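Glyoxalase family protein (Enterococcus faecalis, PDB 2P25) belongs to the glyoxalase/bleomycin resistance protein/dioxygenase superfamily, whose members are built from paired beta-alpha-beta-beta-beta modules. Local coordinates at residues F22-L27 with L45-G50. Sequence-based numbering, arbitrary orientation.
Sequences FYVEKL and LDLKLG
Leu47 reaches from strand 42-49 to Tyr23 and Val24 on helix 16-26, joining helix to sheet within one beta-alpha-beta-beta-beta module of the glyoxalase fold. The dense part of the contact is a fork: Leu47 CD1 lies 3.6 Å from Tyr23 CB, while its other methyl, CD2, sits 3.7 Å from Val24 CG2. Val24 and Leu47 meet at about a right angle, and CG2 also comes within 4.0 Å of Leu47 CD1, so a single valine methyl touches both prongs. Leu47 is set for this by a chi1 of -58°, which puts CG beside its own backbone N and opposite the carbonyl carbon. Tyr23 contributes its CB; from there the ring turns away from 45-50 toward Leu54 and Ile56 of strand 52-58, with Phe22 CD2 over one face, and its OH is hydrogen-bonded to Asp116. Val31 and Ile56, from the strands on either side of 42-49, also touch Leu47 and extend the apolar core.

Direct packing between helix and strand thins toward the helix end. CA atoms of Val24 and Leu47 are 7.8 Å apart, but those of Leu27 and Leu49 are separated by 9.1 Å. The helix widens into a pi-type turn here, Leu27 N bonding to Phe22 O at 3.0 Å. Phe3 and Met1 of the second subunit pack on Leu27 and Leu49, respectively. Leu49 meets segment 22-27 through a backbone atom: its CD2 stands 4.0 Å from Leu27 O.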
loop_
_atom_site.group_PDB
_atom_site.type_symbol
_atom_site.label_atom_id
_atom_site.label_comp_id
_atom_site.label_asym_id
_atom_site.label_seq_id
_atom_site.Cartn_x
_atom_site.Cartn_y
_atom_site.Cartn_z
ATOM N N PHE A 22 10.689 -14.482 -2.594
ATOM C CA PHE A 22 9.427 -14.278 -1.880
ATOM C C PHE A 22 8.284 -13.885 -2.816
ATOM O O PHE A 22 7.266 -14.581 -2.900
ATOM C CB PHE A 22 9.622 -13.225 -0.780
ATOM C CG PHE A 22 8.418 -13.040 0.112
ATOM C CD1 PHE A 22 8.271 -13.811 1.291
ATOM C CD2 PHE A 22 7.458 -12.076 -0.192
ATOM C CE1 PHE A 22 7.149 -13.611 2.144
ATOM C CE2 PHE A 22 6.336 -11.849 0.647
ATOM C CZ PHE A 22 6.167 -12.652 1.810
ATOM N N TYR A 23 8.425 -12.764 -3.512
ATOM C CA TYR A 23 7.308 -12.255 -4.314
ATOM C C TYR A 23 7.039 -13.014 -5.607
ATOM O O TYR A 23 5.899 -13.218 -5.986
ATOM C CB TYR A 23 7.482 -10.762 -4.600
ATOM C CG TYR A 23 7.272 -9.913 -3.378
ATOM C CD1 TYR A 23 5.994 -9.591 -2.954
ATOM C CD2 TYR A 23 8.366 -9.433 -2.623
ATOM C CE1 TYR A 23 5.779 -8.815 -1.829
ATOM C CE2 TYR A 23 8.158 -8.651 -1.479
ATOM C CZ TYR A 23 6.864 -8.337 -1.100
ATOM O OH TYR A 23 6.599 -7.560 0.006
ATOM N N VAL A 24 8.105 -13.401 -6.296
ATOM C CA VAL A 24 7.950 -14.091 -7.559
ATOM C C VAL A 24 7.764 -15.586 -7.323
ATOM O O VAL A 24 6.759 -16.163 -7.771
ATOM C CB VAL A 24 9.122 -13.785 -8.515
ATOM C CG1 VAL A 24 8.996 -14.610 -9.831
ATOM C CG2 VAL A 24 9.183 -12.256 -8.817
ATOM N N GLU A 25 8.713 -16.227 -6.644
ATOM C CA GLU A 25 8.673 -17.688 -6.539
ATOM C C GLU A 25 7.565 -18.220 -5.628
ATOM O O GLU A 25 6.892 -19.200 -5.971
ATOM C CB GLU A 25 10.063 -18.274 -6.185
ATOM C CG GLU A 25 11.155 -18.003 -7.256
ATOM C CD GLU A 25 10.806 -18.562 -8.644
ATOM O OE1 GLU A 25 10.175 -19.647 -8.722
ATOM O OE2 GLU A 25 11.164 -17.918 -9.659
ATOM N N LYS A 26 7.351 -17.575 -4.487
ATOM C CA LYS A 26 6.377 -18.054 -3.534
ATOM C C LYS A 26 4.991 -17.476 -3.717
ATOM O O LYS A 26 4.017 -18.224 -3.810
ATOM C CB LYS A 26 6.884 -17.869 -2.095
ATOM C CG LYS A 26 8.159 -18.633 -1.876
ATOM C CD LYS A 26 8.756 -18.402 -0.496
ATOM C CE LYS A 26 9.967 -19.303 -0.294
ATOM N NZ LYS A 26 10.626 -19.093 1.047
ATOM N N LEU A 27 4.888 -16.157 -3.782
ATOM C CA LEU A 27 3.591 -15.506 -3.952
ATOM C C LEU A 27 3.068 -15.608 -5.389
ATOM O O LEU A 27 1.876 -15.375 -5.636
ATOM C CB LEU A 27 3.649 -14.037 -3.510
ATOM C CG LEU A 27 3.197 -13.800 -2.053
ATOM C CD1 LEU A 27 3.612 -14.906 -1.089
ATOM C CD2 LEU A 27 3.529 -12.457 -1.535
ATOM N N LEU A 45 11.722 -3.230 -9.848
ATOM C CA LEU A 45 11.134 -4.484 -10.299
ATOM C C LEU A 45 9.622 -4.344 -10.274
ATOM O O LEU A 45 9.043 -4.130 -9.183
ATOM C CB LEU A 45 11.625 -5.612 -9.363
ATOM C CG LEU A 45 11.173 -7.047 -9.591
ATOM C CD1 LEU A 45 11.626 -7.570 -10.991
ATOM C CD2 LEU A 45 11.632 -7.962 -8.466
ATOM N N ASP A 46 8.993 -4.369 -11.455
ATOM C CA ASP A 46 7.517 -4.335 -11.565
ATOM C C ASP A 46 6.963 -5.746 -11.751
ATOM O O ASP A 46 7.388 -6.480 -12.635
ATOM C CB ASP A 46 7.031 -3.452 -12.719
ATOM C CG ASP A 46 7.367 -1.973 -12.523
ATOM O OD1 ASP A 46 7.069 -1.433 -11.452
ATOM O OD2 ASP A 46 7.893 -1.345 -13.457
ATOM N N LEU A 47 5.996 -6.102 -10.915
ATOM C CA LEU A 47 5.457 -7.468 -10.869
ATOM C C LEU A 47 3.958 -7.437 -11.094
ATOM O O LEU A 47 3.288 -6.477 -10.720
ATOM C CB LEU A 47 5.727 -8.097 -9.497
ATOM C CG LEU A 47 7.179 -8.200 -9.017
ATOM C CD1 LEU A 47 7.297 -8.873 -7.667
ATOM C CD2 LEU A 47 8.046 -8.937 -10.050
ATOM N N LYS A 48 3.431 -8.503 -11.680
ATOM C CA LYS A 48 2.036 -8.533 -12.027
ATOM C C LYS A 48 1.490 -9.856 -11.526
ATOM O O LYS A 48 2.090 -10.904 -11.789
ATOM C CB LYS A 48 1.898 -8.498 -13.553
ATOM C CG LYS A 48 0.521 -8.119 -14.095
ATOM C CD LYS A 48 0.448 -6.615 -14.385
ATOM C CE LYS A 48 -0.866 -6.240 -15.052
ATOM N NZ LYS A 48 -1.980 -6.297 -14.058
ATOM N N LEU A 49 0.376 -9.808 -10.801
ATOM C CA LEU A 49 -0.478 -11.004 -10.688
ATOM C C LEU A 49 -1.935 -10.665 -10.951
ATOM O O LEU A 49 -2.549 -9.879 -10.220
ATOM C CB LEU A 49 -0.324 -11.710 -9.333
ATOM C CG LEU A 49 -1.101 -13.034 -9.174
ATOM C CD1 LEU A 49 -0.631 -14.127 -10.141
ATOM C CD2 LEU A 49 -1.027 -13.542 -7.758
ATOM N N GLY A 50 -2.488 -11.281 -11.994
ATOM C CA GLY A 50 -3.843 -10.960 -12.425
ATOM C C GLY A 50 -3.849 -9.548 -12.979
ATOM O O GLY A 50 -3.185 -9.275 -13.982
#